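DisA protein (Sorangium cellulosum, PDB 6CCA) acts as a carbon methyltransferase of the disorazol polyketide assembly line, probably adding methyl groups from S-adenosylmethionine to build a gem-dimethyl centre. Local coordinates at residues 27-32 against 296-301; 72-75 against 79-82; 86-91 against 103-108; 211-216 against 247-252; 308-313 against 367-372. All coordinates share one frame; numbering follows the deposited sequence.

Overall arrangement
Four of the five contacts lie toward the two ends of the chain; contact 5 is centred about 7 Å from its middle. Contacts 2 and 3 lie in the N-terminal helical part, with centres about 14 Å apart, and touch through Phe79 on Leu91 and Phe73 on Tyr105. Contacts 1 and 4 lie at the far end, with centres about 16 Å apart, where Asp301 and Phe30 both meet Arg216. Contact 1 joins the residues after strand 24-25 to those leading into strand 300-306, so contacts 2, 3 and 4 are nested inside its loop. Contact 5 follows. Contacts 1, 4 and 5 belong to the methyltransferase sheet and its flanks, while 2 and 3 hold together the winged-helix-like part.

Contact 1. Residues 27-32 against 296-301; sequences PERFEP and SAERFD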
# COMPACT_ATOMS: atom_id res chain seq x y z
N PRO A 27 -18.46 15.26 -20.31
CA PRO A 27 -19.67 14.64 -20.86
C PRO A 27 -19.71 13.18 -20.58
O PRO A 27 -18.65 12.52 -20.45
CB PRO A 27 -19.57 14.83 -22.38
CG PRO A 27 -18.14 15.13 -22.65
CD PRO A 27 -17.48 15.65 -21.35
N GLU A 28 -20.92 12.63 -20.50
CA GLU A 28 -21.05 11.21 -20.31
C GLU A 28 -21.03 10.48 -21.64
O GLU A 28 -21.97 10.62 -22.46
CB GLU A 28 -22.35 10.94 -19.54
CG GLU A 28 -22.41 11.68 -18.22
CD GLU A 28 -23.61 11.25 -17.37
OE1 GLU A 28 -24.77 11.61 -17.69
OE2 GLU A 28 -23.38 10.56 -16.39
N ARG A 29 -19.99 9.69 -21.88
CA ARG A 29 -19.83 9.05 -23.14
C ARG A 29 -20.21 7.60 -23.10
O ARG A 29 -20.34 6.97 -24.13
CB ARG A 29 -18.40 9.20 -23.63
CG ARG A 29 -17.94 10.66 -23.69
CD ARG A 29 -16.50 10.74 -24.18
NE ARG A 29 -16.00 12.11 -24.14
CZ ARG A 29 -16.19 13.02 -25.09
NH1 ARG A 29 -16.91 12.73 -26.16
NH2 ARG A 29 -15.68 14.23 -24.96
N PHE A 30 -20.44 7.04 -21.94
CA PHE A 30 -20.99 5.70 -21.85
C PHE A 30 -21.74 5.60 -20.53
O PHE A 30 -21.54 6.43 -19.67
CB PHE A 30 -19.88 4.62 -21.98
CG PHE A 30 -18.75 4.77 -20.96
CD1 PHE A 30 -18.84 4.14 -19.71
CD2 PHE A 30 -17.58 5.50 -21.24
CE1 PHE A 30 -17.82 4.25 -18.75
CE2 PHE A 30 -16.55 5.59 -20.28
CZ PHE A 30 -16.69 4.98 -19.03
N GLU A 31 -22.60 4.61 -20.38
CA GLU A 31 -23.41 4.43 -19.18
C GLU A 31 -22.65 3.90 -17.96
O GLU A 31 -21.65 3.22 -18.11
CB GLU A 31 -24.53 3.43 -19.52
CG GLU A 31 -25.54 4.09 -20.50
CD GLU A 31 -26.33 5.22 -19.83
OE1 GLU A 31 -27.35 4.90 -19.18
OE2 GLU A 31 -25.94 6.43 -19.93
N PRO A 32 -23.11 4.25 -16.76
CA PRO A 32 -22.49 3.74 -15.54
C PRO A 32 -22.50 2.23 -15.58
O PRO A 32 -23.52 1.61 -15.93
CB PRO A 32 -23.35 4.31 -14.43
CG PRO A 32 -24.00 5.53 -15.01
CD PRO A 32 -24.17 5.23 -16.47
N SER A 296 -4.05 14.26 -21.10
CA SER A 296 -5.24 15.09 -21.23
C SER A 296 -6.42 14.72 -20.29
O SER A 296 -6.55 13.57 -19.82
CB SER A 296 -5.66 15.10 -22.69
OG SER A 296 -5.76 13.80 -23.15
N ALA A 297 -7.24 15.72 -20.01
CA ALA A 297 -8.47 15.53 -19.32
C ALA A 297 -9.41 14.55 -20.01
O ALA A 297 -9.48 14.52 -21.23
CB ALA A 297 -9.23 16.85 -19.21
N GLU A 298 -10.09 13.76 -19.20
CA GLU A 298 -10.97 12.68 -19.60
C GLU A 298 -10.45 11.71 -20.65
O GLU A 298 -11.15 11.31 -21.51
CB GLU A 298 -12.38 13.17 -19.96
CG GLU A 298 -12.44 13.91 -21.25
CD GLU A 298 -13.77 13.81 -21.98
OE1 GLU A 298 -14.55 12.88 -21.83
OE2 GLU A 298 -13.98 14.69 -22.77
N ARG A 299 -9.21 11.31 -20.49
CA ARG A 299 -8.59 10.41 -21.41
C ARG A 299 -8.73 8.95 -21.04
O ARG A 299 -8.60 8.12 -21.86
CB ARG A 299 -7.12 10.72 -21.53
CG ARG A 299 -6.75 10.68 -22.98
CD ARG A 299 -5.36 10.21 -23.28
NE ARG A 299 -5.38 9.09 -24.18
CZ ARG A 299 -4.40 8.80 -24.97
NH1 ARG A 299 -3.34 9.58 -24.99
NH2 ARG A 299 -4.48 7.74 -25.72
N PHE A 300 -8.94 8.70 -19.77
CA PHE A 300 -8.83 7.39 -19.22
C PHE A 300 -10.12 6.78 -18.78
O PHE A 300 -10.87 7.40 -18.12
CB PHE A 300 -7.85 7.43 -18.04
CG PHE A 300 -6.47 7.74 -18.45
CD1 PHE A 300 -5.72 6.82 -19.11
CD2 PHE A 300 -5.97 8.99 -18.30
CE1 PHE A 300 -4.48 7.11 -19.56
CE2 PHE A 300 -4.71 9.29 -18.74
CZ PHE A 300 -3.98 8.34 -19.37
N ASP A 301 -10.32 5.52 -19.16
CA ASP A 301 -11.49 4.78 -18.73
C ASP A 301 -11.31 4.29 -17.31
O ASP A 301 -12.27 4.11 -16.57
CB ASP A 301 -11.68 3.62 -19.66
CG ASP A 301 -12.04 4.09 -21.08
OD1 ASP A 301 -13.24 4.38 -21.31
OD2 ASP A 301 -11.12 4.32 -21.88
O HOH W 1 -16.17 11.57 -20.11
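Arg29 grips Glu298 side-on, with two nitrogens on the two carboxylate oxygens. From CB the arginine chain runs extended through CG to NE. CD is the first atom to come near, 3.7 Å from Glu298 OE1. NE then donates to Glu298 OE1 at 2.8 Å, almost straight at 178°. At the tip, NH2 donates to Glu298 OE2, also at 2.8 Å. Both oxygens are met on their syn side and lie close to the guanidinium plane, though the two planes are turned 29° apart. Glu298 is extended beyond CG, which carries its carboxylate out to the arginine. Pro27 CG covers one guanidinium face from within the same loop. A water lies 2.7 Å from both Pro27 O and Glu298 OE1 and bridges the segments a second time.

Deeper in, Phe30 CE2 comes to 3.7 Å from Asp301 OD1. That carboxylate is held mainly by the backbone N of Thr227, with salt bridges to Arg216 and Lys327, while Arg216 also makes a cation-pi contact with Phe30. The arrangement is a bidentate surface salt bridge, tying the N-terminal loop to the entry of strand 300-306 in the methyltransferase sheet.

Contact 2. Residues 72-75 against 79-82; sequences IFQD and FQRA
Phe79 lays part of its ring over one face of Phe73. CE2 of Phe79 sits 3.7 Å above the Phe73 plane, offset toward the rim. The two planes are inclined at 45° and the centroids are 5.0 Å apart, so the pair is oblique. The side chains lie side by side and point the same way. Phe79 CD2 makes the closest approach, 3.6 Å from Phe73 CB.

The third flat group is the amide of Gln74. Its NE2 donates to Phe79 O at 3.1 Å, with an N-H...O angle of 167°. The acceptor lies near the amide plane, but the donor is tilted 27° from the carbonyl plane. The chain reaches that far because it is extended beyond CG. The main partner of the amide is Thr132 O, which NE2 bonds in the loop after strand 124-127; OE1 accepts from Lys134 N there. With both ends bonded, the rotation of the amide is fixed.

Gln80 runs alongside Gln74 on aliphatic atoms, with Gln80 CG 4.1 Å from Gln74 CB. The Gln80 OE1 and Gln74 O atoms are both acceptors and make no bond.

Residues 72-75 are the last turn of helix 55-75. The loop that leads on to strand 85-87 contains residues 79-82. The contact folds this loop back on the helix end. Both phenylalanines also pack on Leu109 and Leu112 of helix 102-114. Helix 88-95 adds Leu95 beside Phe73 and Leu91 beside Phe79.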
# COMPACT_ATOMS: atom_id res chain seq x y z
N ILE A 72 14.92 -4.28 19.32
CA ILE A 72 15.69 -3.22 18.68
C ILE A 72 16.13 -2.13 19.70
O ILE A 72 17.31 -1.74 19.79
CB ILE A 72 14.84 -2.56 17.57
CG1 ILE A 72 14.72 -3.54 16.40
CG2 ILE A 72 15.44 -1.20 17.16
CD1 ILE A 72 13.62 -3.23 15.41
N PHE A 73 15.20 -1.66 20.49
CA PHE A 73 15.59 -0.74 21.59
C PHE A 73 16.67 -1.33 22.54
O PHE A 73 17.64 -0.62 22.90
CB PHE A 73 14.37 -0.28 22.37
CG PHE A 73 13.57 0.78 21.67
CD1 PHE A 73 13.94 2.12 21.77
CD2 PHE A 73 12.44 0.46 20.97
CE1 PHE A 73 13.20 3.12 21.15
CE2 PHE A 73 11.68 1.44 20.34
CZ PHE A 73 12.04 2.77 20.44
N GLN A 74 16.51 -2.59 22.95
CA GLN A 74 17.46 -3.22 23.85
C GLN A 74 18.82 -3.29 23.22
O GLN A 74 19.85 -2.97 23.89
CB GLN A 74 17.03 -4.60 24.26
CG GLN A 74 15.76 -4.56 25.06
CD GLN A 74 15.29 -5.87 25.54
OE1 GLN A 74 15.61 -6.94 24.99
NE2 GLN A 74 14.47 -5.83 26.60
N ASP A 75 18.86 -3.66 21.92
CA ASP A 75 20.11 -3.58 21.16
C ASP A 75 20.71 -2.19 21.16
O ASP A 75 21.88 -2.08 21.05
CB ASP A 75 19.91 -3.95 19.70
CG ASP A 75 19.57 -5.44 19.52
OD1 ASP A 75 19.81 -6.27 20.42
OD2 ASP A 75 19.08 -5.80 18.44
N PHE A 79 15.46 0.19 27.42
CA PHE A 79 14.46 -0.68 27.88
C PHE A 79 14.94 -2.09 28.13
O PHE A 79 14.20 -3.03 27.89
CB PHE A 79 13.29 -0.72 26.85
CG PHE A 79 12.78 0.60 26.45
CD1 PHE A 79 12.70 1.65 27.35
CD2 PHE A 79 12.29 0.81 25.15
CE1 PHE A 79 12.20 2.88 26.99
CE2 PHE A 79 11.80 2.03 24.78
CZ PHE A 79 11.76 3.10 25.69
N GLN A 80 16.15 -2.25 28.69
CA GLN A 80 16.70 -3.55 28.95
C GLN A 80 16.11 -4.22 30.15
O GLN A 80 16.11 -5.46 30.22
CB GLN A 80 18.24 -3.50 29.03
CG GLN A 80 18.81 -3.22 27.66
CD GLN A 80 20.19 -2.57 27.67
OE1 GLN A 80 21.15 -3.11 27.10
NE2 GLN A 80 20.27 -1.38 28.24
N ARG A 81 15.50 -3.43 31.07
CA ARG A 81 15.05 -3.95 32.34
C ARG A 81 13.69 -3.34 32.75
O ARG A 81 13.46 -2.18 32.44
CB ARG A 81 16.12 -3.56 33.41
CG ARG A 81 17.40 -4.43 33.37
CD ARG A 81 18.60 -3.81 34.12
NE ARG A 81 19.23 -2.74 33.33
CZ ARG A 81 20.18 -2.91 32.39
NH1 ARG A 81 20.67 -4.12 32.09
NH2 ARG A 81 20.65 -1.84 31.74
N ALA A 82 12.84 -4.16 33.36
CA ALA A 82 11.62 -3.71 34.05
C ALA A 82 11.87 -2.68 35.20
O ALA A 82 12.85 -2.84 35.92
CB ALA A 82 10.88 -4.90 34.56

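Contact 3. Residues 86-91 against 103-108; sequences ESAATL and RLYDSL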
# COMPACT_ATOMS: atom_id res chain seq x y z
N GLU A 86 12.29 6.76 31.76
CA GLU A 86 13.08 7.57 30.83
C GLU A 86 12.22 8.74 30.42
O GLU A 86 11.00 8.68 30.49
CB GLU A 86 13.39 6.79 29.53
CG GLU A 86 14.09 5.44 29.65
CD GLU A 86 15.57 5.60 29.84
OE1 GLU A 86 16.07 6.71 29.53
OE2 GLU A 86 16.23 4.63 30.30
N SER A 87 12.88 9.81 30.03
CA SER A 87 12.24 10.82 29.26
C SER A 87 12.34 10.42 27.78
O SER A 87 13.43 10.27 27.26
CB SER A 87 12.95 12.15 29.47
OG SER A 87 12.80 12.98 28.34
N ALA A 88 11.18 10.33 27.12
CA ALA A 88 11.07 10.19 25.66
C ALA A 88 11.95 11.18 24.91
O ALA A 88 12.70 10.79 24.00
CB ALA A 88 9.63 10.34 25.21
N ALA A 89 11.89 12.46 25.31
CA ALA A 89 12.67 13.48 24.63
C ALA A 89 14.16 13.26 24.84
O ALA A 89 14.94 13.37 23.87
CB ALA A 89 12.25 14.87 25.09
N THR A 90 14.55 12.89 26.05
CA THR A 90 15.95 12.64 26.35
C THR A 90 16.49 11.41 25.64
O THR A 90 17.57 11.42 25.05
CB THR A 90 16.15 12.39 27.85
OG1 THR A 90 15.69 13.53 28.56
CG2 THR A 90 17.60 12.16 28.15
N LEU A 91 15.72 10.34 25.72
CA LEU A 91 16.05 9.11 25.04
C LEU A 91 16.23 9.30 23.54
O LEU A 91 17.17 8.84 23.01
CB LEU A 91 14.99 8.08 25.31
CG LEU A 91 15.20 6.67 24.80
CD1 LEU A 91 16.41 6.04 25.41
CD2 LEU A 91 13.98 5.82 25.00
N ARG A 103 8.49 11.31 14.17
CA ARG A 103 7.13 10.79 14.24
C ARG A 103 7.23 9.22 14.21
O ARG A 103 6.52 8.57 14.95
CB ARG A 103 6.23 11.30 13.09
CG ARG A 103 5.85 12.76 13.18
CD ARG A 103 5.13 13.24 11.93
NE ARG A 103 6.07 13.37 10.82
CZ ARG A 103 5.74 13.65 9.56
NH1 ARG A 103 4.48 13.82 9.21
NH2 ARG A 103 6.70 13.71 8.66
N LEU A 104 8.14 8.64 13.44
CA LEU A 104 8.28 7.16 13.53
C LEU A 104 8.59 6.74 15.01
O LEU A 104 8.02 5.82 15.57
CB LEU A 104 9.39 6.67 12.60
CG LEU A 104 9.64 5.12 12.60
CD1 LEU A 104 8.39 4.33 12.39
CD2 LEU A 104 10.73 4.79 11.59
N TYR A 105 9.53 7.46 15.62
CA TYR A 105 9.93 7.19 17.00
C TYR A 105 8.77 7.27 17.89
O TYR A 105 8.54 6.34 18.67
CB TYR A 105 11.05 8.18 17.41
CG TYR A 105 11.41 8.17 18.90
CD1 TYR A 105 12.22 7.18 19.43
CD2 TYR A 105 10.96 9.20 19.75
CE1 TYR A 105 12.55 7.18 20.79
CE2 TYR A 105 11.31 9.21 21.10
CZ TYR A 105 12.12 8.20 21.60
OH TYR A 105 12.48 8.16 22.96
N ASP A 106 7.95 8.33 17.82
CA ASP A 106 6.75 8.37 18.65
C ASP A 106 5.84 7.19 18.39
O ASP A 106 5.23 6.63 19.32
CB ASP A 106 5.91 9.64 18.45
CG ASP A 106 6.70 10.95 18.80
OD1 ASP A 106 7.69 10.93 19.59
OD2 ASP A 106 6.33 11.98 18.20
N SER A 107 5.64 6.85 17.10
CA SER A 107 4.84 5.67 16.80
C SER A 107 5.42 4.35 17.40
O SER A 107 4.65 3.52 17.92
CB SER A 107 4.67 5.52 15.26
OG SER A 107 3.77 4.45 15.01
N LEU A 108 6.71 4.21 17.38
CA LEU A 108 7.37 2.97 17.91
C LEU A 108 7.12 2.89 19.44
O LEU A 108 6.83 1.82 19.96
CB LEU A 108 8.86 2.94 17.61
CG LEU A 108 9.24 2.91 16.12
CD1 LEU A 108 10.75 2.95 15.94
CD2 LEU A 108 8.56 1.73 15.37
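Tyr105 reaches across from helix 102-114 and donates its hydroxyl to Ala88 O. This hydrogen bond is 2.8 Å long. The OH lies in the carbonyl plane, on a lone pair, with a C=O...O angle of 121°. The acceptor in turn sits at the edge of the tyrosine ring, near its plane. The ring points this way because CG stands opposite the backbone N (chi1 171°).

Van der Waals contacts gather around the Tyr105 hydroxyl. Leu91 CB and Leu91 CD2 each lie 3.4 Å from Tyr105 OH, and Leu91 CG is 3.6 Å from it. The leucine therefore packs on the hydroxyl end of the tyrosine. Its CB faces the other helix. Ala88 CB stands further off, 4.2 Å from Tyr105 OH.

The segments belong to a small unit made of helix 55-75, strand 85-87, helices 88-95 and 102-114, and the hairpin 118-121 with 124-127. This order, with the three strands in one antiparallel sheet, resembles a winged-helix fold. Tyr105 links the second and third helices of that unit. At its CE1 edge the ring touches Phe73 of helix 55-75.

Capping bonds shape the start of helix 88-95. Ser87 is the N-cap, and its OG accepts from Thr90 N at 2.9 Å, with an N-H...O angle of 165°. Thr90 OG1 donates to the same Ser87 OG, at 3.0 Å. Asp123, in the turn of the hairpin, reaches both Ser87 OG and Ala89 N. Glu86 forms a salt bridge with Arg94.

Contact 4. Residues 211-216 against 247-252; sequences VFLDAR and SSHARH
His249 carries this contact, meeting Leu213 and Asp214 of helix 196-216. It follows Ser247 and Ser248, which come off the end of helix 239-246. Ser247 O accepts from Ala250 N at 3.0 Å, closing a turn with His249 inside it; its CB points toward the helix. CG lies beside the backbone N (chi1 -72°), which lays one ring face against Leu213.

Leu213 CB is 4.0 Å from the ring centroid and 23° off the normal, a CH-pi contact placed toward the rim. The nearest ring atom to Leu213 CB is His249 NE2, at 3.8 Å. Leu213 CD1 covers the other part, 4.1 Å from His249 CG. The two side chains run antiparallel past one another. At the ring edge, near its plane, Asp214 OD1 comes to 4.1 Å from His249 NE2, too far for a bond.

After His249, Ala250 and Arg251 form a short 3-10 turn. His252 follows, its N bonded to His249 O and its backbone paired with Ile226. His252 NE2 sits over the centre of the Arg251 guanidinium face.

The contact thus joins helix 196-216 to the loop before strand 253-257. It is held by apolar and CH-pi packing. ND1 of His249 is buried here without a partner in the model. Asp214 could only weakly favour a charged ring, and a proton on ND1 would find no acceptor in the model; the charge is not known.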
# COMPACT_ATOMS: atom_id res chain seq x y z
N VAL A 211 -13.41 -7.50 -16.04
CA VAL A 211 -14.87 -7.28 -16.02
C VAL A 211 -15.22 -5.97 -16.70
O VAL A 211 -16.18 -5.85 -17.51
CB VAL A 211 -15.38 -7.38 -14.57
CG1 VAL A 211 -16.73 -6.69 -14.37
CG2 VAL A 211 -15.36 -8.85 -14.19
N PHE A 212 -14.39 -4.99 -16.49
CA PHE A 212 -14.59 -3.71 -17.17
C PHE A 212 -14.51 -3.88 -18.68
O PHE A 212 -15.39 -3.41 -19.43
CB PHE A 212 -13.58 -2.67 -16.69
CG PHE A 212 -13.82 -1.32 -17.26
CD1 PHE A 212 -13.35 -0.98 -18.50
CD2 PHE A 212 -14.64 -0.43 -16.58
CE1 PHE A 212 -13.61 0.30 -18.98
CE2 PHE A 212 -14.90 0.83 -17.05
CZ PHE A 212 -14.39 1.18 -18.28
N LEU A 213 -13.47 -4.53 -19.13
CA LEU A 213 -13.26 -4.72 -20.54
C LEU A 213 -14.39 -5.53 -21.16
O LEU A 213 -14.84 -5.22 -22.21
CB LEU A 213 -11.90 -5.34 -20.84
CG LEU A 213 -10.75 -4.36 -20.63
CD1 LEU A 213 -9.42 -5.02 -20.44
CD2 LEU A 213 -10.65 -3.40 -21.76
N ASP A 214 -14.82 -6.55 -20.47
CA ASP A 214 -15.89 -7.39 -20.98
C ASP A 214 -17.16 -6.60 -21.17
O ASP A 214 -17.87 -6.83 -22.07
CB ASP A 214 -16.19 -8.53 -20.06
CG ASP A 214 -15.21 -9.64 -20.18
OD1 ASP A 214 -14.46 -9.73 -21.16
OD2 ASP A 214 -15.21 -10.42 -19.25
N ALA A 215 -17.44 -5.68 -20.28
CA ALA A 215 -18.58 -4.82 -20.41
C ALA A 215 -18.51 -3.79 -21.54
O ALA A 215 -19.48 -3.53 -22.16
CB ALA A 215 -18.85 -4.11 -19.11
N ARG A 216 -17.35 -3.22 -21.77
CA ARG A 216 -17.23 -2.13 -22.71
C ARG A 216 -16.88 -2.56 -24.11
O ARG A 216 -17.30 -1.93 -25.07
CB ARG A 216 -16.09 -1.19 -22.30
CG ARG A 216 -16.30 -0.46 -20.99
CD ARG A 216 -17.34 0.64 -21.00
NE ARG A 216 -17.56 1.32 -22.27
CZ ARG A 216 -16.79 2.26 -22.81
NH1 ARG A 216 -15.65 2.68 -22.22
NH2 ARG A 216 -17.17 2.75 -23.98
N SER A 247 -3.47 -9.01 -22.27
CA SER A 247 -2.79 -8.91 -23.57
C SER A 247 -3.70 -9.41 -24.70
O SER A 247 -3.54 -8.96 -25.81
CB SER A 247 -1.44 -9.64 -23.60
OG SER A 247 -1.64 -10.99 -23.26
N SER A 248 -4.63 -10.31 -24.39
CA SER A 248 -5.64 -10.75 -25.37
C SER A 248 -6.59 -9.65 -25.81
O SER A 248 -7.26 -9.85 -26.83
CB SER A 248 -6.48 -11.91 -24.83
OG SER A 248 -7.38 -11.47 -23.82
N HIS A 249 -6.70 -8.53 -25.08
CA HIS A 249 -7.47 -7.38 -25.52
C HIS A 249 -6.66 -6.36 -26.23
O HIS A 249 -7.13 -5.23 -26.44
CB HIS A 249 -8.12 -6.64 -24.34
CG HIS A 249 -9.26 -7.37 -23.75
ND1 HIS A 249 -9.09 -8.38 -22.83
CD2 HIS A 249 -10.59 -7.31 -23.99
CE1 HIS A 249 -10.26 -8.88 -22.50
NE2 HIS A 249 -11.19 -8.23 -23.17
N ALA A 250 -5.42 -6.71 -26.54
CA ALA A 250 -4.49 -5.74 -27.06
C ALA A 250 -5.08 -4.86 -28.15
O ALA A 250 -4.81 -3.68 -28.17
CB ALA A 250 -3.22 -6.40 -27.51
N ARG A 251 -5.93 -5.39 -29.02
CA ARG A 251 -6.36 -4.58 -30.17
C ARG A 251 -7.30 -3.43 -29.82
O ARG A 251 -7.36 -2.42 -30.56
CB ARG A 251 -6.90 -5.47 -31.30
CG ARG A 251 -8.41 -5.66 -31.40
CD ARG A 251 -8.70 -6.77 -32.43
NE ARG A 251 -9.98 -7.42 -32.18
CZ ARG A 251 -10.23 -8.25 -31.16
NH1 ARG A 251 -9.30 -8.55 -30.26
NH2 ARG A 251 -11.45 -8.79 -31.02
N HIS A 252 -8.00 -3.53 -28.70
CA HIS A 252 -8.77 -2.35 -28.25
C HIS A 252 -8.31 -1.74 -26.93
O HIS A 252 -9.08 -1.12 -26.23
CB HIS A 252 -10.25 -2.62 -28.25
CG HIS A 252 -10.58 -4.06 -28.25
ND1 HIS A 252 -10.39 -4.86 -27.15
CD2 HIS A 252 -11.10 -4.85 -29.22
CE1 HIS A 252 -10.75 -6.10 -27.45
NE2 HIS A 252 -11.19 -6.12 -28.69

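Contact 5. Residues 308-313 against 367-372; sequences VVHATK and SPLLSS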
# COMPACT_ATOMS: atom_id res chain seq x y z
N VAL A 308 -0.14 2.80 -3.84
CA VAL A 308 0.60 3.98 -4.07
C VAL A 308 -0.18 5.31 -3.93
O VAL A 308 0.41 6.35 -3.59
CB VAL A 308 1.18 3.95 -5.54
CG1 VAL A 308 2.22 2.84 -5.71
CG2 VAL A 308 0.06 3.81 -6.59
N VAL A 309 -1.52 5.30 -4.11
CA VAL A 309 -2.23 6.59 -4.09
C VAL A 309 -2.16 7.27 -2.72
O VAL A 309 -2.24 8.53 -2.62
CB VAL A 309 -3.72 6.43 -4.53
CG1 VAL A 309 -4.54 7.70 -4.35
CG2 VAL A 309 -3.76 6.06 -6.01
N HIS A 310 -2.03 6.46 -1.66
CA HIS A 310 -1.83 7.08 -0.31
C HIS A 310 -0.50 7.90 -0.18
O HIS A 310 -0.33 8.64 0.78
CB HIS A 310 -1.81 6.01 0.78
CG HIS A 310 -0.62 5.10 0.69
ND1 HIS A 310 -0.65 3.90 0.00
CD2 HIS A 310 0.65 5.24 1.13
CE1 HIS A 310 0.56 3.35 0.03
NE2 HIS A 310 1.36 4.14 0.73
N ALA A 311 0.45 7.74 -1.08
CA ALA A 311 1.76 8.47 -0.98
C ALA A 311 1.68 9.81 -1.60
O ALA A 311 2.27 10.04 -2.66
CB ALA A 311 2.90 7.67 -1.58
N THR A 312 0.96 10.71 -0.95
CA THR A 312 0.69 12.02 -1.48
C THR A 312 0.49 12.98 -0.33
O THR A 312 0.09 12.58 0.76
CB THR A 312 -0.59 12.00 -2.37
OG1 THR A 312 -0.81 13.33 -2.89
CG2 THR A 312 -1.82 11.60 -1.56
N LYS A 313 0.72 14.26 -0.56
CA LYS A 313 0.58 15.25 0.48
C LYS A 313 -0.83 15.57 0.83
O LYS A 313 -1.14 15.79 2.00
CB LYS A 313 1.26 16.56 0.03
CG LYS A 313 2.74 16.43 0.06
CD LYS A 313 3.44 17.75 -0.20
CE LYS A 313 4.95 17.50 -0.23
NZ LYS A 313 5.63 18.45 -1.15
N SER A 367 0.34 7.21 10.00
CA SER A 367 0.25 6.49 8.77
C SER A 367 -0.33 7.34 7.66
O SER A 367 -1.02 8.31 7.92
CB SER A 367 -0.61 5.28 8.98
OG SER A 367 -1.96 5.46 8.58
N PRO A 368 -0.05 6.97 6.43
CA PRO A 368 -0.75 7.58 5.31
C PRO A 368 -1.98 6.81 4.91
O PRO A 368 -2.58 7.14 3.89
CB PRO A 368 0.29 7.53 4.22
CG PRO A 368 0.96 6.21 4.48
CD PRO A 368 1.02 6.05 5.98
N LEU A 369 -2.38 5.81 5.69
CA LEU A 369 -3.38 4.83 5.23
C LEU A 369 -4.79 5.14 5.65
O LEU A 369 -4.99 5.84 6.67
CB LEU A 369 -3.03 3.44 5.79
CG LEU A 369 -1.67 2.85 5.41
CD1 LEU A 369 -1.47 1.47 6.09
CD2 LEU A 369 -1.47 2.75 3.92
N LEU A 370 -5.76 4.57 4.92
CA LEU A 370 -7.14 4.65 5.27
C LEU A 370 -7.76 3.31 5.39
O LEU A 370 -7.42 2.39 4.63
CB LEU A 370 -7.95 5.49 4.25
CG LEU A 370 -7.85 7.02 4.31
CD1 LEU A 370 -6.54 7.56 3.89
CD2 LEU A 370 -8.90 7.55 3.34
N SER A 371 -8.69 3.13 6.32
CA SER A 371 -9.44 1.90 6.38
C SER A 371 -10.48 1.83 5.23
O SER A 371 -10.70 2.80 4.58
CB SER A 371 -10.26 1.80 7.68
OG SER A 371 -11.26 2.79 7.71
N SER A 372 -11.14 0.68 5.03
CA SER A 372 -12.11 0.61 3.95
C SER A 372 -13.24 1.62 4.17
O SER A 372 -13.64 2.30 3.20
CB SER A 372 -12.69 -0.80 3.67
OG SER A 372 -11.71 -1.58 2.97
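His310 has its ring swung between its own backbone N and carbonyl carbon (chi1 67°), which brings the imidazole up to Pro368 and Leu369. Leu369 has CG opposite its carbonyl carbon (chi1 -60°). CD1 continues the chain, and the other branch, CD2, turns over the His310 ring. This CD2 methyl is 4.1 Å from the His310 centroid and only 11° off the normal, a centred CH-pi contact.

Pro368 runs alongside the histidine and meets its ring obliquely, with Pro368 CG 3.5 Å from His310 CD2. Closer to the backbone, His310 CB is 3.4 Å from Pro368 O, and Pro368 CB is 3.7 Å from His310 O.

Local turns set these positions. Residues 308-311 form a type I beta turn, closed by Ala311 N to Val308 O at 2.9 Å. An inverse gamma turn is centred on Ala311. On the other segment, Ser367 OG accepts from Leu369 N at 2.9 Å, making an ST turn around Pro368. Arg363 then ties the two segments together, since its NH1 bonds both His310 O and Pro368 O.

The loop 308-313 follows strand 300-306 of the mixed sheet. Glu336, on the neighbouring strand 330-337, bonds His310 ND1 through OE2. This bond limits the rotation of the ring, and the Leu369 methyl covers one face. The polar grip on the ring thus comes from Glu336, whose carboxylate would tend to polarise the imidazole.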